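Local coordinates for protein endo-b-1,4-glucanase (Nasutitermes takasagoensis, PDB 1KS8) that probably hydrolyses internal beta-1,4-glucosidic linkages in cellulose and related beta-glucans as a family 9 glycosyl hydrolase, at residues A[64-76]-A[89-103]. Sequence-based numbering, arbitrary orientation.
Sequences PMAYTATVLAWGL and LDDGRKAVKWATDYF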
ATOM      1  N   PRO A  64       5.967  -2.132  -3.915  1.00  7.09           N
ATOM      2  CA  PRO A  64       4.772  -1.440  -3.429  1.00  7.30           C
ATOM      3  C   PRO A  64       3.706  -2.404  -2.906  1.00  7.13           C
ATOM      4  O   PRO A  64       2.898  -2.026  -2.068  1.00  7.39           O
ATOM      5  CB  PRO A  64       4.306  -0.641  -4.651  1.00  7.01           C
ATOM      6  CG  PRO A  64       4.830  -1.435  -5.811  1.00  7.83           C
ATOM      7  CD  PRO A  64       6.210  -1.823  -5.335  1.00  7.32           C
ATOM      8  N   MET A  65       3.700  -3.650  -3.383  1.00  7.06           N
ATOM      9  CA  MET A  65       2.698  -4.599  -2.898  1.00  7.15           C
ATOM     10  C   MET A  65       2.967  -4.940  -1.436  1.00  7.15           C
ATOM     11  O   MET A  65       2.040  -5.044  -0.638  1.00  7.34           O
ATOM     12  CB  MET A  65       2.694  -5.892  -3.720  1.00  7.50           C
ATOM     13  CG  MET A  65       1.363  -6.638  -3.612  1.00  7.58           C
ATOM     14  SD  MET A  65       1.393  -8.361  -4.143  1.00  7.89           S
ATOM     15  CE  MET A  65       2.038  -8.198  -5.819  1.00  8.74           C
ATOM     16  N   ALA A  66       4.239  -5.118  -1.091  1.00  6.04           N
ATOM     17  CA  ALA A  66       4.612  -5.437   0.283  1.00  6.89           C
ATOM     18  C   ALA A  66       4.305  -4.247   1.188  1.00  6.57           C
ATOM     19  O   ALA A  66       3.765  -4.414   2.283  1.00  7.74           O
ATOM     20  CB  ALA A  66       6.096  -5.794   0.354  1.00  7.18           C
ATOM     21  N   TYR A  67       4.653  -3.050   0.723  1.00  7.55           N
ATOM     22  CA  TYR A  67       4.389  -1.830   1.477  1.00  7.01           C
ATOM     23  C   TYR A  67       2.891  -1.734   1.769  1.00  7.94           C
ATOM     24  O   TYR A  67       2.474  -1.433   2.888  1.00  7.49           O
ATOM     25  CB  TYR A  67       4.827  -0.606   0.669  1.00  8.20           C
ATOM     26  CG  TYR A  67       4.201   0.686   1.148  1.00  7.45           C
ATOM     27  CD1 TYR A  67       4.708   1.365   2.259  1.00  8.05           C
ATOM     28  CD2 TYR A  67       3.062   1.194   0.530  1.00  6.99           C
ATOM     29  CE1 TYR A  67       4.087   2.518   2.742  1.00  8.89           C
ATOM     30  CE2 TYR A  67       2.436   2.340   1.004  1.00  7.86           C
ATOM     31  CZ  TYR A  67       2.950   2.995   2.108  1.00  7.68           C
ATOM     32  OH  TYR A  67       2.311   4.116   2.587  1.00  9.94           O
ATOM     33  N   THR A  68       2.084  -1.993   0.746  1.00  7.18           N
ATOM     34  CA  THR A  68       0.637  -1.937   0.891  1.00  7.90           C
ATOM     35  C   THR A  68       0.185  -2.890   1.988  1.00  7.21           C
ATOM     36  O   THR A  68      -0.598  -2.522   2.867  1.00  7.88           O
ATOM     37  CB  THR A  68      -0.061  -2.321  -0.430  1.00  6.88           C
ATOM     38  OG1 THR A  68       0.211  -1.324  -1.423  1.00  7.41           O
ATOM     39  CG2 THR A  68      -1.568  -2.435  -0.228  1.00  7.09           C
ATOM     40  N   ALA A  69       0.690  -4.117   1.933  1.00  7.07           N
ATOM     41  CA  ALA A  69       0.338  -5.128   2.921  1.00  7.20           C
ATOM     42  C   ALA A  69       0.724  -4.714   4.336  1.00  7.87           C
ATOM     43  O   ALA A  69      -0.051  -4.893   5.271  1.00  8.72           O
ATOM     44  CB  ALA A  69       0.995  -6.456   2.563  1.00  7.44           C
ATOM     45  N   THR A  70       1.920  -4.158   4.499  1.00  6.86           N
ATOM     46  CA  THR A  70       2.371  -3.737   5.821  1.00  7.70           C
ATOM     47  C   THR A  70       1.474  -2.652   6.402  1.00  7.43           C
ATOM     48  O   THR A  70       1.060  -2.738   7.552  1.00  8.13           O
ATOM     49  CB  THR A  70       3.820  -3.203   5.784  1.00  8.25           C
ATOM     50  OG1 THR A  70       4.661  -4.175   5.157  1.00  7.86           O
ATOM     51  CG2 THR A  70       4.335  -2.945   7.202  1.00  9.18           C
ATOM     52  N   VAL A  71       1.175  -1.632   5.606  1.00  7.83           N
ATOM     53  CA  VAL A  71       0.341  -0.536   6.077  1.00  8.15           C
ATOM     54  C   VAL A  71      -1.095  -0.982   6.365  1.00  7.64           C
ATOM     55  O   VAL A  71      -1.703  -0.536   7.342  1.00  7.82           O
ATOM     56  CB  VAL A  71       0.375   0.636   5.070  1.00  8.04           C
ATOM     57  CG1 VAL A  71      -0.596   1.731   5.491  1.00 10.18           C
ATOM     58  CG2 VAL A  71       1.795   1.199   5.005  1.00 10.28           C
ATOM     59  N   LEU A  72      -1.639  -1.868   5.536  1.00  7.26           N
ATOM     60  CA  LEU A  72      -2.990  -2.352   5.788  1.00  7.94           C
ATOM     61  C   LEU A  72      -3.004  -3.152   7.092  1.00  8.60           C
ATOM     62  O   LEU A  72      -3.902  -2.986   7.914  1.00  8.63           O
ATOM     63  CB  LEU A  72      -3.487  -3.227   4.630  1.00  7.98           C
ATOM     64  CG  LEU A  72      -3.827  -2.513   3.317  1.00  8.79           C
ATOM     65  CD1 LEU A  72      -4.370  -3.538   2.337  1.00 10.17           C
ATOM     66  CD2 LEU A  72      -4.857  -1.404   3.554  1.00  9.45           C
ATOM     67  N   ALA A  73      -2.006  -4.011   7.286  1.00  8.49           N
ATOM     68  CA  ALA A  73      -1.932  -4.814   8.506  1.00  8.49           C
ATOM     69  C   ALA A  73      -1.738  -3.907   9.722  1.00  8.76           C
ATOM     70  O   ALA A  73      -2.324  -4.130  10.778  1.00  9.16           O
ATOM     71  CB  ALA A  73      -0.781  -5.817   8.406  1.00  9.95           C
ATOM     72  N   TRP A  74      -0.911  -2.882   9.559  1.00  8.16           N
ATOM     73  CA  TRP A  74      -0.625  -1.927  10.627  1.00  8.85           C
ATOM     74  C   TRP A  74      -1.922  -1.291  11.135  1.00  8.85           C
ATOM     75  O   TRP A  74      -2.153  -1.204  12.343  1.00  9.62           O
ATOM     76  CB  TRP A  74       0.332  -0.865  10.081  1.00  9.49           C
ATOM     77  CG  TRP A  74       0.916   0.098  11.071  1.00  9.21           C
ATOM     78  CD1 TRP A  74       0.876   0.022  12.436  1.00 10.54           C
ATOM     79  CD2 TRP A  74       1.687   1.261  10.756  1.00  9.49           C
ATOM     80  NE1 TRP A  74       1.580   1.068  12.988  1.00 11.34           N
ATOM     81  CE2 TRP A  74       2.087   1.844  11.978  1.00 11.42           C
ATOM     82  CE3 TRP A  74       2.079   1.867   9.554  1.00 10.96           C
ATOM     83  CZ2 TRP A  74       2.864   3.007  12.032  1.00 11.73           C
ATOM     84  CZ3 TRP A  74       2.851   3.023   9.609  1.00 12.29           C
ATOM     85  CH2 TRP A  74       3.234   3.579  10.841  1.00 12.54           C
ATOM     86  N   GLY A  75      -2.775  -0.858  10.211  1.00  8.77           N
ATOM     87  CA  GLY A  75      -4.033  -0.249  10.601  1.00  9.23           C
ATOM     88  C   GLY A  75      -4.974  -1.255  11.240  1.00 10.24           C
ATOM     89  O   GLY A  75      -5.742  -0.914  12.138  1.00 10.98           O
ATOM     90  N   LEU A  76      -4.918  -2.497  10.766  1.00 10.66           N
ATOM     91  CA  LEU A  76      -5.756  -3.569  11.295  1.00 12.11           C
ATOM     92  C   LEU A  76      -5.381  -3.884  12.737  1.00 12.87           C
ATOM     93  O   LEU A  76      -6.229  -4.282  13.539  1.00 13.49           O
ATOM     94  CB  LEU A  76      -5.595  -4.835  10.452  1.00 14.50           C
ATOM     95  CG  LEU A  76      -6.757  -5.238   9.545  1.00 17.74           C
ATOM     96  CD1 LEU A  76      -6.371  -6.494   8.775  1.00 17.86           C
ATOM     97  CD2 LEU A  76      -8.008  -5.488  10.374  1.00 14.54           C
ATOM     98  N   LEU A  89     -14.106  -6.561   9.622  1.00 11.64           N
ATOM     99  CA  LEU A  89     -12.926  -7.219  10.175  1.00 11.68           C
ATOM    100  C   LEU A  89     -12.489  -8.408   9.321  1.00 11.30           C
ATOM    101  O   LEU A  89     -11.313  -8.541   8.990  1.00 10.43           O
ATOM    102  CB  LEU A  89     -13.191  -7.680  11.610  1.00 13.05           C
ATOM    103  CG  LEU A  89     -12.029  -8.382  12.319  1.00 12.96           C
ATOM    104  CD1 LEU A  89     -10.811  -7.471  12.354  1.00 15.01           C
ATOM    105  CD2 LEU A  89     -12.450  -8.757  13.733  1.00 14.87           C
ATOM    106  N   ASP A  90     -13.431  -9.277   8.966  1.00 11.98           N
ATOM    107  CA  ASP A  90     -13.096 -10.435   8.146  1.00 12.10           C
ATOM    108  C   ASP A  90     -12.510 -10.007   6.802  1.00 10.71           C
ATOM    109  O   ASP A  90     -11.478 -10.527   6.370  1.00  9.69           O
ATOM    110  CB  ASP A  90     -14.334 -11.305   7.920  1.00 16.37           C
ATOM    111  CG  ASP A  90     -14.771 -12.033   9.175  1.00 21.52           C
ATOM    112  OD1 ASP A  90     -15.828 -12.698   9.135  1.00 24.16           O
ATOM    113  OD2 ASP A  90     -14.056 -11.945  10.197  1.00 24.17           O
ATOM    114  N   ASP A  91     -13.163  -9.057   6.141  1.00 10.04           N
ATOM    115  CA  ASP A  91     -12.672  -8.587   4.850  1.00 10.05           C
ATOM    116  C   ASP A  91     -11.316  -7.903   4.996  1.00  9.24           C
ATOM    117  O   ASP A  91     -10.459  -8.023   4.122  1.00  9.69           O
ATOM    118  CB  ASP A  91     -13.681  -7.636   4.202  1.00 10.48           C
ATOM    119  CG  ASP A  91     -14.839  -8.372   3.552  1.00 14.47           C
ATOM    120  OD1 ASP A  91     -15.685  -7.707   2.923  1.00 14.60           O
ATOM    121  OD2 ASP A  91     -14.904  -9.616   3.667  1.00 14.78           O
ATOM    122  N   GLY A  92     -11.122  -7.185   6.098  1.00  9.04           N
ATOM    123  CA  GLY A  92      -9.846  -6.530   6.324  1.00  9.06           C
ATOM    124  C   GLY A  92      -8.732  -7.560   6.392  1.00  9.29           C
ATOM    125  O   GLY A  92      -7.661  -7.382   5.810  1.00  9.31           O
ATOM    126  N   ARG A  93      -8.979  -8.643   7.120  1.00  9.59           N
ATOM    127  CA  ARG A  93      -7.996  -9.708   7.237  1.00  9.67           C
ATOM    128  C   ARG A  93      -7.761 -10.349   5.871  1.00  9.37           C
ATOM    129  O   ARG A  93      -6.625 -10.651   5.510  1.00  9.71           O
ATOM    130  CB  ARG A  93      -8.478 -10.755   8.244  1.00 10.89           C
ATOM    131  CG  ARG A  93      -8.450 -10.259   9.680  1.00 11.89           C
ATOM    132  CD  ARG A  93      -9.193 -11.194  10.616  1.00 12.89           C
ATOM    133  NE  ARG A  93      -8.980 -10.821  12.010  1.00 12.56           N
ATOM    134  CZ  ARG A  93      -9.716 -11.263  13.024  1.00 13.81           C
ATOM    135  NH1 ARG A  93     -10.724 -12.095  12.802  1.00 14.55           N
ATOM    136  NH2 ARG A  93      -9.436 -10.877  14.260  1.00 14.67           N
ATOM    137  N   LYS A  94      -8.834 -10.544   5.108  1.00  8.89           N
ATOM    138  CA  LYS A  94      -8.716 -11.144   3.783  1.00  9.53           C
ATOM    139  C   LYS A  94      -7.851 -10.303   2.851  1.00  8.30           C
ATOM    140  O   LYS A  94      -7.113 -10.841   2.029  1.00  8.77           O
ATOM    141  CB  LYS A  94     -10.094 -11.333   3.149  1.00 12.74           C
ATOM    142  CG  LYS A  94     -10.935 -12.422   3.788  1.00 16.37           C
ATOM    143  CD  LYS A  94     -12.272 -12.557   3.074  1.00 22.87           C
ATOM    144  CE  LYS A  94     -13.119 -13.657   3.691  1.00 25.24           C
ATOM    145  NZ  LYS A  94     -12.428 -14.973   3.634  1.00 28.40           N
ATOM    146  N   ALA A  95      -7.952  -8.983   2.975  1.00  8.10           N
ATOM    147  CA  ALA A  95      -7.174  -8.082   2.129  1.00  8.76           C
ATOM    148  C   ALA A  95      -5.682  -8.248   2.403  1.00  8.29           C
ATOM    149  O   ALA A  95      -4.857  -8.195   1.492  1.00  8.53           O
ATOM    150  CB  ALA A  95      -7.600  -6.639   2.370  1.00  8.92           C
ATOM    151  N   VAL A  96      -5.337  -8.452   3.666  1.00  7.79           N
ATOM    152  CA  VAL A  96      -3.946  -8.646   4.040  1.00  8.27           C
ATOM    153  C   VAL A  96      -3.481 -10.027   3.575  1.00  7.70           C
ATOM    154  O   VAL A  96      -2.417 -10.167   2.966  1.00  7.75           O
ATOM    155  CB  VAL A  96      -3.770  -8.538   5.571  1.00  7.82           C
ATOM    156  CG1 VAL A  96      -2.370  -8.985   5.977  1.00  9.77           C
ATOM    157  CG2 VAL A  96      -4.010  -7.105   6.018  1.00  9.23           C
ATOM    158  N   LYS A  97      -4.295 -11.044   3.835  1.00  7.84           N
ATOM    159  CA  LYS A  97      -3.937 -12.405   3.462  1.00  9.33           C
ATOM    160  C   LYS A  97      -3.785 -12.600   1.956  1.00  9.21           C
ATOM    161  O   LYS A  97      -2.992 -13.432   1.514  1.00  9.15           O
ATOM    162  CB  LYS A  97      -4.969 -13.391   4.024  1.00 10.63           C
ATOM    163  CG  LYS A  97      -4.567 -14.855   3.900  1.00 11.96           C
ATOM    164  CD  LYS A  97      -5.485 -15.740   4.736  1.00 13.42           C
ATOM    165  CE  LYS A  97      -5.004 -17.184   4.768  1.00 14.89           C
ATOM    166  NZ  LYS A  97      -5.045 -17.830   3.429  1.00 15.80           N
ATOM    167  N   TRP A  98      -4.527 -11.838   1.160  1.00  8.67           N
ATOM    168  CA  TRP A  98      -4.407 -11.988  -0.283  1.00  7.41           C
ATOM    169  C   TRP A  98      -2.977 -11.658  -0.698  1.00  7.91           C
ATOM    170  O   TRP A  98      -2.424 -12.269  -1.610  1.00  8.89           O
ATOM    171  CB  TRP A  98      -5.392 -11.076  -1.017  1.00  8.28           C
ATOM    172  CG  TRP A  98      -5.563 -11.480  -2.444  1.00  8.57           C
ATOM    173  CD1 TRP A  98      -4.813 -11.075  -3.512  1.00  8.12           C
ATOM    174  CD2 TRP A  98      -6.481 -12.458  -2.944  1.00  8.43           C
ATOM    175  NE1 TRP A  98      -5.204 -11.747  -4.646  1.00  8.32           N
ATOM    176  CE2 TRP A  98      -6.226 -12.603  -4.325  1.00  7.69           C
ATOM    177  CE3 TRP A  98      -7.492 -13.228  -2.356  1.00  9.07           C
ATOM    178  CZ2 TRP A  98      -6.948 -13.491  -5.132  1.00  9.08           C
ATOM    179  CZ3 TRP A  98      -8.209 -14.113  -3.157  1.00  9.66           C
ATOM    180  CH2 TRP A  98      -7.932 -14.236  -4.529  1.00 10.39           C
ATOM    181  N   ALA A  99      -2.375 -10.693  -0.013  1.00  7.64           N
ATOM    182  CA  ALA A  99      -1.008 -10.303  -0.311  1.00  7.49           C
ATOM    183  C   ALA A  99       0.005 -11.277   0.291  1.00  8.00           C
ATOM    184  O   ALA A  99       0.911 -11.735  -0.397  1.00  8.19           O
ATOM    185  CB  ALA A  99      -0.745  -8.889   0.202  1.00  8.53           C
ATOM    186  N   THR A 100      -0.155 -11.609   1.568  1.00  8.30           N
ATOM    187  CA  THR A 100       0.801 -12.506   2.209  1.00  8.89           C
ATOM    188  C   THR A 100       0.804 -13.932   1.659  1.00  7.78           C
ATOM    189  O   THR A 100       1.849 -14.584   1.652  1.00  8.50           O
ATOM    190  CB  THR A 100       0.629 -12.511   3.749  1.00  9.45           C
ATOM    191  OG1 THR A 100      -0.712 -12.871   4.095  1.00  9.30           O
ATOM    192  CG2 THR A 100       0.933 -11.122   4.312  1.00  9.61           C
ATOM    193  N   ASP A 101      -0.340 -14.422   1.188  1.00  7.86           N
ATOM    194  CA  ASP A 101      -0.367 -15.762   0.605  1.00  8.51           C
ATOM    195  C   ASP A 101       0.564 -15.750  -0.603  1.00  8.56           C
ATOM    196  O   ASP A 101       1.266 -16.725  -0.878  1.00  9.57           O
ATOM    197  CB  ASP A 101      -1.771 -16.145   0.134  1.00  8.41           C
ATOM    198  CG  ASP A 101      -2.652 -16.644   1.256  1.00 10.74           C
ATOM    199  OD1 ASP A 101      -2.126 -16.929   2.353  1.00 11.89           O
ATOM    200  OD2 ASP A 101      -3.873 -16.764   1.028  1.00 12.56           O
ATOM    201  N   TYR A 102       0.558 -14.636  -1.327  1.00  6.97           N
ATOM    202  CA  TYR A 102       1.404 -14.488  -2.501  1.00  8.29           C
ATOM    203  C   TYR A 102       2.874 -14.362  -2.104  1.00  8.67           C
ATOM    204  O   TYR A 102       3.740 -14.979  -2.722  1.00  8.00           O
ATOM    205  CB  TYR A 102       0.968 -13.264  -3.313  1.00  7.16           C
ATOM    206  CG  TYR A 102       1.909 -12.917  -4.445  1.00  7.91           C
ATOM    207  CD1 TYR A 102       1.999 -13.722  -5.581  1.00  8.45           C
ATOM    208  CD2 TYR A 102       2.727 -11.794  -4.367  1.00  8.16           C
ATOM    209  CE1 TYR A 102       2.881 -13.413  -6.614  1.00  7.79           C
ATOM    210  CE2 TYR A 102       3.612 -11.477  -5.391  1.00  8.80           C
ATOM    211  CZ  TYR A 102       3.684 -12.288  -6.509  1.00  8.54           C
ATOM    212  OH  TYR A 102       4.554 -11.970  -7.525  1.00  9.94           O
ATOM    213  N   PHE A 103       3.168 -13.572  -1.074  1.00  7.12           N
ATOM    214  CA  PHE A 103       4.555 -13.424  -0.647  1.00  7.72           C
ATOM    215  C   PHE A 103       5.150 -14.773  -0.261  1.00  8.15           C
ATOM    216  O   PHE A 103       6.332 -15.023  -0.491  1.00  9.28           O
ATOM    217  CB  PHE A 103       4.672 -12.462   0.540  1.00  7.67           C
ATOM    218  CG  PHE A 103       4.129 -11.089   0.270  1.00  8.13           C
ATOM    219  CD1 PHE A 103       4.184 -10.537  -1.007  1.00  8.14           C
ATOM    220  CD2 PHE A 103       3.584 -10.338   1.302  1.00  8.81           C
ATOM    221  CE1 PHE A 103       3.701  -9.254  -1.249  1.00  8.25           C
ATOM    222  CE2 PHE A 103       3.098  -9.052   1.072  1.00  8.54           C
ATOM    223  CZ  PHE A 103       3.157  -8.513  -0.209  1.00  8.24           C
TER
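With CG anti to the backbone N (chi1 -158°) and the chain bent at chi3 (-55°), Met65 brings its thioether to Tyr102 and Phe103. SD lies 3.7 Å from Tyr102 CD2 and close to Phe103 CE1, an oblique Met-aromatic contact with each ring, while CE reaches Tyr102 CE2. Phe103, its CG anti to its own carbonyl carbon, directs CZ to within 3.4 Å of Ala66 CA; Ala69 CB lies at the ring's edge, near its plane, and one face lies over Ala99 O of its own helix. Replacing Phe103 by alanine removes the ring, which is likely to leave a gap beside Ala66 and Ala69 and the Met65 sulfur with one aromatic partner fewer. Ala69 CB meets Ala99 CB at 3.8 Å, consistent with small side chains letting the backbones come near. The axes of segments 64-76 and 89-103 are 9.3 Å apart at closest. Their directions differ by 148°, roughly antiparallel, as suits successive helices of this (alpha/alpha)6 enzyme; helix 149-165 packs on Ala66 and Thr70. Towards the other end Leu76 is a knob in the hole formed by Leu89, Gly92, Arg93 and Val96. Its CD1 sits 3.4 Å from Gly92 O and also meets Val96 CG2, and CD2 touches Leu89 CD1.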